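Long-range contacts in acetyl xylan esterase (Paenibacillus sp. R4, PDB 6AGQ), which is a cold-active esterase of the alpha/beta-hydrolase clan that probably removes acetyl groups from acetylated xylan: residues S35-L40 against R163-F167; S54-V60 against G72-K78; L86-Y92 against G112-I118; L205-P209 against G302-L306. All blocks are in the same frame, centred on the assembly; numbering follows the deposited sequence.

Interaction 1: S35-L40 against R163-F167; sequences SNQKPL and RALDF
The side chain of Arg-163 leaves its helix with CG beside the backbone N (chi1 -69°) and then bends at chi3 (78°), and this kink carries the guanidinium out to the turn at 35-39, where Ser-35 offers its hydroxyl. NH1 donates to Ser-35 OG over 2.8 Å, with the acceptor close to the guanidinium plane. The same nitrogen and NH2 both reach a single atom, Lys-38 O, each at 3.0 Å, in an end-on grip of one carbonyl oxygen by two N-H groups. NH1 approaches in the carbonyl plane, on a lone pair, whereas NH2 comes from above that plane. A weak bond of 3.2 Å from NH2 to Pro-39 O adds a further in-plane acceptor, and Asp-63 O is another partner of NH2. Bonds at several points round its edge should hold the group against rotation.

In the alpha/beta-hydrolase fold, helix 153-170 packs on the central sheet; the contact ties it to the turn that leaves helix 24-36 for the edge strand 43-46. The turn itself is closed by a backbone bond from Lys-38 N to Ser-35 O.

Leu-40 supplies the apolar half. Its CD1 sits over the centre of one face of the Arg-163 guanidinium and also meets Asp-166 CB at 3.7 Å. The other branch, CD2, lies against the helix backbone, 3.5 Å from Phe-167 N. The carboxylate of Asp-166 turns to Arg-200 in a salt bridge, while Phe-167 directs its ring away from the turn.

Interaction 2: S54-V60 against G72-K78; sequences SISIYDV and GWYVTPK
The edge of the Trp-73 indole is turned to its neighbour strand, with Tyr-58 O near the ring plane and 3.6 Å from CE3, while Tyr-74 O lies in the plane of the Tyr-58 ring at its edge. Asp-59 crosses the indole at a slant: its CG is 3.9 Å from Trp-73 CZ3, and carboxylate and ring planes stand 34° apart. Ile-57 CG2 also nears the six-membered ring. The two tyrosines run side by side on the other surface of the sheet, CD2 of Tyr-58 touching CD2 of Tyr-74 at 3.8 Å. Next to them, Val-60 CG2 packs on Tyr-74 CB at 3.7 Å.

Arg-99 bridges this end of the pair, forming a salt bridge to Asp-59 and a cation-pi contact with Trp-73, whose NE1 is bonded to Gly-100 O. A leucine in place of Trp-73 is likely to leave Arg-99 without its aromatic partner, Gly-100 O without its donor and the side chains of Asp-59 and Ile-57 with a gap beside them.

Reciprocal backbone bonds link Ser-56 with Thr-76, Tyr-58 with Tyr-74 and Val-60 with Gly-72, with 2.7 Å from Tyr-58 N to Tyr-74 O. Lys-78 N extends the ladder to Ser-54 O. With strand axes at 164°, segments 54-60 and 72-78 belong to the beta hairpin of strands 55-63 and 69-77, part of the antiparallel flank of the alpha/beta-hydrolase sheet.

Interaction 3: L86-Y92 against G112-I118; sequences LPVLVKY and GMAALAI
Met-113 lies across Pro-87 at about a right angle, with Met-113 CG 3.7 Å from Pro-87 CG. The thioether is bent at its last torsion (chi3 47°), which swings CE back to the neighbouring strand residue, 4.0 Å from Leu-89 CB and also close to its CD1. An alanine in place of Met-113 would probably leave a gap beside Pro-87 and Leu-89 and cost each an apolar neighbour. On the other surface of the sheet Val-88 CG2 meets Ala-114 CB at 3.9 Å. At the far end the Tyr-92 ring presents its edge to Ile-118, with Tyr-92 CE1 3.7 Å from Ile-118 CD1; the two side chains lie alongside, pointing the same way.

Behind these contacts runs a parallel ladder of backbone bonds in which Pro-87 O and Leu-89 O accept from Ala-114 N and Leu-116 N, while Leu-89 N and Lys-91 N donate to Ala-114 O and Leu-116 O. The bond from Lys-91 N to Leu-116 O, 2.8 Å long, is nearly straight at 171°. Strands 86-92 and 114-118, joined through helix 106-110, form a beta-alpha-beta crossover in the centre of the alpha/beta-hydrolase sheet. Where the ladder ends, a water donates to both Lys-91 O (2.7 Å) and Ile-118 O (3.0 Å).

Further out, Gly-112, with its positive phi, is the C-prime residue of a Schellman motif that ends the helix and leads through Met-113 into the strand that begins at Ala-114. Trp-108 of that helix packs on Leu-89, Met-113 and Ala-115; helix 153-170 covers Val-88, Val-90 and Leu-116, and its Cys-161 O binds the Tyr-92 hydroxyl.

Interaction 4: L205-P209 against G302-L306; sequences LPVFP and GHEGL
Glu-304, whose backbone O meets the edge of the Phe-208 ring, folds its carboxylate back on its own loop: OE2 accepts from Gly-302 N over 2.9 Å, nearly straight at 167°, and is met on its anti side. This bond closes the loop on itself, while OE1 forms a salt bridge with Arg-234 of the third subunit.

Phe-208 carries the contact. Val-207 CG1 lies over the centre of one ring face, 3.7 Å above the plane, and the imidazole of His-303 lies over the opposite face, displaced toward the rim. The two rings meet obliquely, planes 38° apart and centroids separated by 4.5 Å, with Phe-208 CD1 coming to 3.6 Å from His-303 CD2. His-303 holds CG anti to its backbone N (chi1 -159°), and this turn lays the imidazole over the phenyl group. In the ring plane, Glu-304 O approaches CE2 of Phe-208 at 3.5 Å. Leu-306 adds an aliphatic contact through CD1, which touches Phe-208 CE2 at 3.6 Å and Val-207 CG1 at 3.8 Å; the leucine and valine side chains run antiparallel alongside each other.

The histidine's polar edge serves another partner. NE2 is hydrogen-bonded to the hydroxyl of Ser-185, which lies in a GxSxG sequence after strand 179-184, consistent with the nucleophile elbow of this fold, and the ring touches Asp-274. Such a grouping fits the serine-histidine-aspartate catalytic triad expected of an alpha/beta-hydrolase esterase. Phe-208 would then act from the second shell, its ring probably limiting how far the imidazole can tilt toward the phenyl side.

From the N terminus, the turn after helix 24-36 opens interaction 1, which closes a long loop only at helix 153-170. Two contacts nest inside it, one after the other: the hairpin of interaction 2, then the crossover of interaction 3. Their strands are neighbours in one sheet, since 69-77 lies beside 114-118, with Trp-73 N 3.0 Å from Ala-117 O. Phe-167 of interaction 1 packs on Val-60, Tyr-74 and Leu-116, so the helix rests on both. Interaction 4 follows in series, linking the end of strand 203-207 to the loop before helix 309-320; its centre is about 28 Å from that of interaction 1, across the chain's centre. No two contacts cross along the chain.

Interaction 1: S35-L40 against R163-F167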
# COMPACT_ATOMS: atom_id res chain seq x y z
N SER A 35 -27.13 -36.47 -14.38
CA SER A 35 -28.12 -35.69 -13.61
C SER A 35 -29.59 -36.16 -13.82
O SER A 35 -30.37 -36.14 -12.87
CB SER A 35 -28.00 -34.19 -13.86
OG SER A 35 -29.13 -33.48 -13.34
N ASN A 36 -29.95 -36.54 -15.03
CA ASN A 36 -31.30 -37.01 -15.34
C ASN A 36 -31.72 -38.29 -14.61
O ASN A 36 -32.90 -38.54 -14.54
CB ASN A 36 -31.47 -37.26 -16.85
CG ASN A 36 -31.30 -36.00 -17.69
OD1 ASN A 36 -30.58 -36.01 -18.69
ND2 ASN A 36 -31.95 -34.91 -17.29
N GLN A 37 -30.78 -39.07 -14.08
CA GLN A 37 -31.10 -40.26 -13.24
C GLN A 37 -31.28 -39.91 -11.78
O GLN A 37 -31.42 -40.83 -10.95
CB GLN A 37 -29.95 -41.33 -13.20
CG GLN A 37 -29.09 -41.61 -14.43
CD GLN A 37 -29.85 -42.11 -15.64
OE1 GLN A 37 -29.24 -42.69 -16.54
NE2 GLN A 37 -31.16 -41.88 -15.69
N LYS A 38 -31.15 -38.63 -11.41
CA LYS A 38 -31.13 -38.29 -9.98
C LYS A 38 -32.30 -37.41 -9.73
O LYS A 38 -32.29 -36.25 -10.13
CB LYS A 38 -29.83 -37.61 -9.57
CG LYS A 38 -29.24 -38.21 -8.32
CD LYS A 38 -28.64 -39.59 -8.60
CE LYS A 38 -28.41 -40.32 -7.29
NZ LYS A 38 -27.46 -39.54 -6.41
N PRO A 39 -33.34 -37.96 -9.09
CA PRO A 39 -34.46 -37.09 -8.68
C PRO A 39 -33.98 -35.87 -7.82
O PRO A 39 -32.95 -35.94 -7.12
CB PRO A 39 -35.34 -38.02 -7.84
CG PRO A 39 -34.98 -39.39 -8.30
CD PRO A 39 -33.49 -39.33 -8.56
N LEU A 40 -34.73 -34.78 -7.92
CA LEU A 40 -34.44 -33.55 -7.17
C LEU A 40 -34.63 -33.69 -5.67
O LEU A 40 -33.83 -33.18 -4.89
CB LEU A 40 -35.23 -32.35 -7.73
CG LEU A 40 -34.37 -31.35 -8.52
CD1 LEU A 40 -33.91 -31.95 -9.84
CD2 LEU A 40 -35.17 -30.08 -8.74
N ARG A 163 -29.97 -27.95 -12.47
CA ARG A 163 -30.98 -28.47 -11.57
C ARG A 163 -31.79 -27.38 -10.84
O ARG A 163 -32.95 -27.63 -10.51
CB ARG A 163 -30.34 -29.48 -10.62
CG ARG A 163 -29.92 -30.73 -11.37
CD ARG A 163 -28.93 -31.56 -10.58
NE ARG A 163 -29.61 -32.34 -9.54
CZ ARG A 163 -30.28 -33.46 -9.72
NH1 ARG A 163 -30.41 -34.04 -10.94
NH2 ARG A 163 -30.82 -34.04 -8.65
N ALA A 164 -31.24 -26.17 -10.65
CA ALA A 164 -32.06 -25.02 -10.26
C ALA A 164 -33.16 -24.68 -11.29
O ALA A 164 -34.24 -24.25 -10.95
CB ALA A 164 -31.19 -23.81 -10.00
N LEU A 165 -32.89 -24.87 -12.57
CA LEU A 165 -33.95 -24.69 -13.58
C LEU A 165 -34.99 -25.81 -13.48
O LEU A 165 -36.16 -25.54 -13.64
CB LEU A 165 -33.40 -24.66 -14.99
CG LEU A 165 -32.20 -23.75 -15.22
CD1 LEU A 165 -31.57 -24.02 -16.60
CD2 LEU A 165 -32.57 -22.29 -15.02
N ASP A 166 -34.56 -27.05 -13.18
CA ASP A 166 -35.49 -28.19 -12.87
C ASP A 166 -36.35 -27.83 -11.66
O ASP A 166 -37.52 -28.14 -11.62
CB ASP A 166 -34.78 -29.56 -12.49
CG ASP A 166 -33.87 -30.16 -13.63
OD1 ASP A 166 -33.96 -29.74 -14.79
OD2 ASP A 166 -33.07 -31.11 -13.33
N PHE A 167 -35.76 -27.23 -10.63
CA PHE A 167 -36.56 -26.83 -9.46
C PHE A 167 -37.61 -25.78 -9.83
O PHE A 167 -38.81 -25.98 -9.51
CB PHE A 167 -35.73 -26.29 -8.30
CG PHE A 167 -36.58 -25.78 -7.15
CD1 PHE A 167 -37.13 -26.66 -6.22
CD2 PHE A 167 -36.87 -24.39 -7.02
CE1 PHE A 167 -37.94 -26.17 -5.19
CE2 PHE A 167 -37.65 -23.89 -5.98
CZ PHE A 167 -38.19 -24.78 -5.06

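Interaction 2: S54-V60 against G72-K78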
# COMPACT_ATOMS: atom_id res chain seq x y z
N SER A 54 -45.70 -8.77 1.92
CA SER A 54 -46.10 -8.75 0.49
C SER A 54 -45.56 -9.91 -0.42
O SER A 54 -45.92 -10.00 -1.60
CB SER A 54 -45.72 -7.38 -0.14
OG SER A 54 -44.33 -7.27 -0.45
N ILE A 55 -44.69 -10.74 0.13
CA ILE A 55 -44.11 -11.86 -0.57
C ILE A 55 -44.23 -13.13 0.30
O ILE A 55 -44.28 -13.03 1.53
CB ILE A 55 -42.62 -11.58 -0.91
CG1 ILE A 55 -41.77 -11.36 0.35
CG2 ILE A 55 -42.49 -10.37 -1.82
CD1 ILE A 55 -40.26 -11.20 0.08
N SER A 56 -44.27 -14.29 -0.34
CA SER A 56 -44.00 -15.54 0.35
C SER A 56 -42.56 -15.96 0.11
O SER A 56 -42.07 -15.91 -1.06
CB SER A 56 -44.96 -16.64 -0.10
OG SER A 56 -46.29 -16.16 0.04
N ILE A 57 -41.93 -16.42 1.18
CA ILE A 57 -40.49 -16.79 1.23
C ILE A 57 -40.30 -18.22 1.66
O ILE A 57 -40.69 -18.55 2.77
CB ILE A 57 -39.69 -15.89 2.23
CG1 ILE A 57 -39.67 -14.45 1.73
CG2 ILE A 57 -38.26 -16.40 2.45
CD1 ILE A 57 -39.55 -13.47 2.87
N TYR A 58 -39.66 -19.04 0.81
CA TYR A 58 -39.39 -20.42 1.11
C TYR A 58 -37.93 -20.69 1.24
O TYR A 58 -37.13 -20.27 0.43
CB TYR A 58 -39.94 -21.31 0.02
CG TYR A 58 -41.45 -21.19 -0.13
CD1 TYR A 58 -42.31 -22.01 0.59
CD2 TYR A 58 -41.99 -20.21 -0.95
CE1 TYR A 58 -43.70 -21.90 0.44
CE2 TYR A 58 -43.36 -20.06 -1.10
CZ TYR A 58 -44.22 -20.90 -0.39
OH TYR A 58 -45.56 -20.71 -0.53
N ASP A 59 -37.60 -21.42 2.29
CA ASP A 59 -36.36 -22.02 2.48
C ASP A 59 -36.41 -23.33 1.67
O ASP A 59 -37.36 -24.09 1.74
CB ASP A 59 -36.21 -22.32 3.99
CG ASP A 59 -34.79 -22.57 4.38
OD1 ASP A 59 -33.95 -22.54 3.45
OD2 ASP A 59 -34.49 -22.81 5.58
N VAL A 60 -35.39 -23.58 0.86
CA VAL A 60 -35.47 -24.59 -0.19
C VAL A 60 -34.18 -25.42 -0.15
O VAL A 60 -33.09 -24.85 0.07
CB VAL A 60 -35.70 -23.83 -1.51
CG1 VAL A 60 -35.18 -24.57 -2.70
CG2 VAL A 60 -37.18 -23.46 -1.63
N GLY A 72 -31.33 -22.95 -0.89
CA GLY A 72 -31.72 -21.71 -1.52
C GLY A 72 -32.89 -21.01 -0.86
O GLY A 72 -33.40 -21.41 0.24
N TRP A 73 -33.26 -19.92 -1.51
CA TRP A 73 -34.39 -19.13 -1.12
C TRP A 73 -35.23 -18.99 -2.37
O TRP A 73 -34.71 -18.61 -3.37
CB TRP A 73 -34.00 -17.72 -0.65
CG TRP A 73 -33.19 -17.56 0.59
CD1 TRP A 73 -32.01 -16.96 0.67
CD2 TRP A 73 -33.58 -17.90 1.93
NE1 TRP A 73 -31.59 -16.90 1.98
CE2 TRP A 73 -32.53 -17.50 2.77
CE3 TRP A 73 -34.69 -18.52 2.49
CZ2 TRP A 73 -32.54 -17.71 4.19
CZ3 TRP A 73 -34.73 -18.71 3.90
CH2 TRP A 73 -33.64 -18.31 4.72
N TYR A 74 -36.52 -19.25 -2.25
CA TYR A 74 -37.49 -19.14 -3.34
C TYR A 74 -38.53 -18.14 -2.85
O TYR A 74 -39.02 -18.27 -1.75
CB TYR A 74 -38.15 -20.49 -3.63
CG TYR A 74 -39.26 -20.44 -4.67
CD1 TYR A 74 -38.96 -20.10 -5.99
CD2 TYR A 74 -40.54 -20.81 -4.37
CE1 TYR A 74 -39.92 -20.05 -6.97
CE2 TYR A 74 -41.55 -20.78 -5.36
CZ TYR A 74 -41.22 -20.39 -6.65
OH TYR A 74 -42.17 -20.33 -7.65
N VAL A 75 -38.79 -17.13 -3.63
CA VAL A 75 -39.62 -15.98 -3.24
C VAL A 75 -40.66 -15.76 -4.34
O VAL A 75 -40.33 -15.79 -5.58
CB VAL A 75 -38.75 -14.70 -3.06
CG1 VAL A 75 -39.59 -13.53 -2.73
CG2 VAL A 75 -37.72 -14.87 -1.95
N THR A 76 -41.91 -15.58 -3.93
CA THR A 76 -43.01 -15.18 -4.87
C THR A 76 -43.90 -14.07 -4.29
O THR A 76 -43.99 -13.92 -3.04
CB THR A 76 -43.95 -16.36 -5.25
OG1 THR A 76 -44.88 -16.59 -4.21
CG2 THR A 76 -43.19 -17.61 -5.47
N PRO A 77 -44.56 -13.29 -5.17
CA PRO A 77 -45.60 -12.40 -4.67
C PRO A 77 -46.61 -13.19 -3.81
O PRO A 77 -46.90 -14.34 -4.13
CB PRO A 77 -46.29 -11.91 -5.93
CG PRO A 77 -45.40 -12.26 -7.08
CD PRO A 77 -44.64 -13.46 -6.64
N LYS A 78 -47.08 -12.63 -2.69
CA LYS A 78 -48.04 -13.36 -1.86
C LYS A 78 -49.36 -13.53 -2.64
O LYS A 78 -49.61 -12.83 -3.64
CB LYS A 78 -48.31 -12.64 -0.52
CG LYS A 78 -49.00 -11.28 -0.65
CD LYS A 78 -49.85 -10.96 0.58
CE LYS A 78 -50.37 -9.52 0.59
NZ LYS A 78 -51.01 -9.15 -0.71

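Interaction 3: L86-Y92 against G112-I118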
# COMPACT_ATOMS: atom_id res chain seq x y z
N LEU A 86 -46.40 -17.28 -13.53
CA LEU A 86 -45.39 -16.38 -13.01
C LEU A 86 -44.11 -16.52 -13.79
O LEU A 86 -43.53 -17.62 -13.83
CB LEU A 86 -45.08 -16.67 -11.52
CG LEU A 86 -46.19 -16.40 -10.51
CD1 LEU A 86 -45.67 -16.59 -9.11
CD2 LEU A 86 -46.77 -15.00 -10.62
N PRO A 87 -43.60 -15.41 -14.32
CA PRO A 87 -42.20 -15.46 -14.80
C PRO A 87 -41.21 -15.71 -13.65
O PRO A 87 -41.59 -15.62 -12.48
CB PRO A 87 -42.00 -14.11 -15.51
CG PRO A 87 -43.16 -13.24 -15.12
CD PRO A 87 -44.23 -14.09 -14.50
N VAL A 88 -39.98 -16.10 -13.97
CA VAL A 88 -39.06 -16.50 -12.91
C VAL A 88 -37.63 -16.07 -13.21
O VAL A 88 -37.19 -16.13 -14.32
CB VAL A 88 -39.13 -18.01 -12.54
CG1 VAL A 88 -38.67 -18.93 -13.65
CG2 VAL A 88 -38.32 -18.35 -11.31
N LEU A 89 -36.93 -15.64 -12.16
CA LEU A 89 -35.54 -15.27 -12.22
C LEU A 89 -34.69 -16.18 -11.31
O LEU A 89 -34.99 -16.42 -10.12
CB LEU A 89 -35.42 -13.80 -11.83
CG LEU A 89 -34.07 -13.18 -12.13
CD1 LEU A 89 -34.28 -11.75 -12.57
CD2 LEU A 89 -33.13 -13.28 -10.93
N VAL A 90 -33.64 -16.72 -11.88
CA VAL A 90 -32.68 -17.53 -11.08
C VAL A 90 -31.40 -16.74 -10.96
O VAL A 90 -30.74 -16.36 -11.97
CB VAL A 90 -32.47 -18.93 -11.73
CG1 VAL A 90 -31.43 -19.73 -10.99
CG2 VAL A 90 -33.79 -19.72 -11.74
N LYS A 91 -31.06 -16.49 -9.71
CA LYS A 91 -29.85 -15.76 -9.36
C LYS A 91 -28.70 -16.71 -8.87
O LYS A 91 -28.90 -17.55 -7.99
CB LYS A 91 -30.18 -14.77 -8.25
CG LYS A 91 -29.01 -14.02 -7.70
CD LYS A 91 -29.41 -12.83 -6.84
CE LYS A 91 -28.16 -12.10 -6.36
NZ LYS A 91 -28.53 -11.10 -5.31
N TYR A 92 -27.50 -16.50 -9.37
CA TYR A 92 -26.31 -17.28 -8.96
C TYR A 92 -25.31 -16.30 -8.39
O TYR A 92 -25.25 -15.15 -8.80
CB TYR A 92 -25.72 -17.94 -10.17
CG TYR A 92 -26.62 -18.91 -10.94
CD1 TYR A 92 -27.18 -19.98 -10.34
CD2 TYR A 92 -26.86 -18.73 -12.29
CE1 TYR A 92 -27.97 -20.87 -11.04
CE2 TYR A 92 -27.63 -19.63 -13.00
CZ TYR A 92 -28.19 -20.70 -12.35
OH TYR A 92 -29.00 -21.59 -13.04
N GLY A 112 -43.98 -8.87 -9.95
CA GLY A 112 -44.84 -10.03 -10.23
C GLY A 112 -44.09 -11.30 -10.65
O GLY A 112 -44.61 -12.12 -11.37
N MET A 113 -42.87 -11.47 -10.18
CA MET A 113 -42.06 -12.60 -10.60
C MET A 113 -41.73 -13.45 -9.43
O MET A 113 -41.64 -12.98 -8.32
CB MET A 113 -40.78 -12.11 -11.24
CG MET A 113 -41.03 -11.54 -12.62
SD MET A 113 -39.80 -10.35 -13.15
CE MET A 113 -38.23 -11.13 -12.76
N ALA A 114 -41.51 -14.72 -9.69
CA ALA A 114 -40.85 -15.58 -8.73
C ALA A 114 -39.36 -15.40 -8.84
O ALA A 114 -38.87 -14.96 -9.86
CB ALA A 114 -41.22 -17.02 -9.01
N ALA A 115 -38.61 -15.75 -7.80
CA ALA A 115 -37.18 -15.73 -7.89
C ALA A 115 -36.54 -16.79 -7.01
O ALA A 115 -37.01 -17.04 -5.88
CB ALA A 115 -36.63 -14.33 -7.56
N LEU A 116 -35.44 -17.35 -7.49
CA LEU A 116 -34.69 -18.36 -6.72
C LEU A 116 -33.23 -17.92 -6.66
O LEU A 116 -32.62 -17.64 -7.70
CB LEU A 116 -34.80 -19.75 -7.38
CG LEU A 116 -33.86 -20.88 -6.89
CD1 LEU A 116 -34.29 -21.44 -5.55
CD2 LEU A 116 -33.87 -21.95 -7.97
N ALA A 117 -32.67 -17.93 -5.45
CA ALA A 117 -31.25 -17.84 -5.27
C ALA A 117 -30.70 -19.09 -4.61
O ALA A 117 -31.21 -19.51 -3.62
CB ALA A 117 -30.94 -16.63 -4.40
N ILE A 118 -29.57 -19.59 -5.09
CA ILE A 118 -28.96 -20.81 -4.56
C ILE A 118 -27.50 -20.63 -4.10
O ILE A 118 -26.81 -19.77 -4.58
CB ILE A 118 -28.96 -21.94 -5.65
CG1 ILE A 118 -28.14 -21.54 -6.88
CG2 ILE A 118 -30.40 -22.27 -6.08
CD1 ILE A 118 -27.99 -22.67 -7.85
O HOH W 1 -27.67 -17.04 -5.63

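Interaction 4: L205-P209 against G302-L306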
# COMPACT_ATOMS: atom_id res chain seq x y z
N LEU A 205 -28.70 -12.57 -17.96
CA LEU A 205 -28.23 -11.29 -17.50
C LEU A 205 -26.85 -11.37 -16.76
O LEU A 205 -26.77 -10.96 -15.60
CB LEU A 205 -29.28 -10.65 -16.62
CG LEU A 205 -30.58 -10.20 -17.30
CD1 LEU A 205 -31.63 -11.28 -17.26
CD2 LEU A 205 -31.14 -8.97 -16.59
N PRO A 206 -25.78 -11.82 -17.43
CA PRO A 206 -24.42 -11.78 -16.83
C PRO A 206 -23.87 -10.38 -16.45
O PRO A 206 -23.79 -9.49 -17.29
CB PRO A 206 -23.57 -12.44 -17.89
CG PRO A 206 -24.26 -12.12 -19.16
CD PRO A 206 -25.72 -12.14 -18.87
N VAL A 207 -23.47 -10.19 -15.20
CA VAL A 207 -22.71 -8.99 -14.83
C VAL A 207 -21.22 -9.37 -14.66
O VAL A 207 -20.87 -10.28 -13.90
CB VAL A 207 -23.32 -8.34 -13.54
CG1 VAL A 207 -22.47 -7.20 -13.03
CG2 VAL A 207 -24.71 -7.82 -13.83
N PHE A 208 -20.35 -8.65 -15.35
CA PHE A 208 -18.89 -8.93 -15.34
C PHE A 208 -18.47 -10.38 -15.11
O PHE A 208 -17.85 -10.71 -14.09
CB PHE A 208 -18.04 -7.92 -14.53
CG PHE A 208 -18.55 -7.55 -13.18
CD1 PHE A 208 -18.59 -8.48 -12.13
CD2 PHE A 208 -18.83 -6.21 -12.88
CE1 PHE A 208 -18.99 -8.10 -10.84
CE2 PHE A 208 -19.21 -5.82 -11.60
CZ PHE A 208 -19.29 -6.76 -10.58
N PRO A 209 -18.79 -11.26 -16.12
CA PRO A 209 -18.73 -12.67 -15.88
C PRO A 209 -17.28 -13.17 -15.74
O PRO A 209 -16.39 -12.81 -16.54
CB PRO A 209 -19.42 -13.28 -17.09
CG PRO A 209 -19.37 -12.24 -18.15
CD PRO A 209 -19.39 -10.94 -17.43
N GLY A 302 -14.71 -0.57 -11.59
CA GLY A 302 -14.10 -1.88 -11.50
C GLY A 302 -15.03 -3.00 -11.05
O GLY A 302 -16.24 -3.03 -11.34
N HIS A 303 -14.43 -3.98 -10.37
CA HIS A 303 -15.18 -5.14 -9.86
C HIS A 303 -15.78 -4.68 -8.52
O HIS A 303 -15.10 -4.64 -7.54
CB HIS A 303 -14.22 -6.31 -9.69
CG HIS A 303 -14.88 -7.65 -9.65
ND1 HIS A 303 -15.11 -8.33 -8.48
CD2 HIS A 303 -15.29 -8.47 -10.66
CE1 HIS A 303 -15.66 -9.51 -8.75
NE2 HIS A 303 -15.78 -9.62 -10.07
N GLU A 304 -17.00 -4.18 -8.57
CA GLU A 304 -17.62 -3.47 -7.44
C GLU A 304 -19.12 -3.40 -7.68
O GLU A 304 -19.56 -3.68 -8.80
CB GLU A 304 -17.06 -2.06 -7.26
CG GLU A 304 -16.90 -1.24 -8.54
CD GLU A 304 -16.39 0.19 -8.30
OE1 GLU A 304 -16.96 0.88 -7.41
OE2 GLU A 304 -15.43 0.63 -9.01
N GLY A 305 -19.89 -3.11 -6.62
CA GLY A 305 -21.34 -2.95 -6.75
C GLY A 305 -21.73 -1.87 -7.78
O GLY A 305 -21.09 -0.81 -7.87
N LEU A 306 -22.80 -2.15 -8.54
CA LEU A 306 -23.28 -1.30 -9.62
C LEU A 306 -24.72 -0.87 -9.35
O LEU A 306 -25.66 -1.45 -9.92
CB LEU A 306 -23.17 -2.05 -10.95
CG LEU A 306 -21.76 -2.53 -11.31
CD1 LEU A 306 -21.83 -3.48 -12.54
CD2 LEU A 306 -20.82 -1.36 -11.58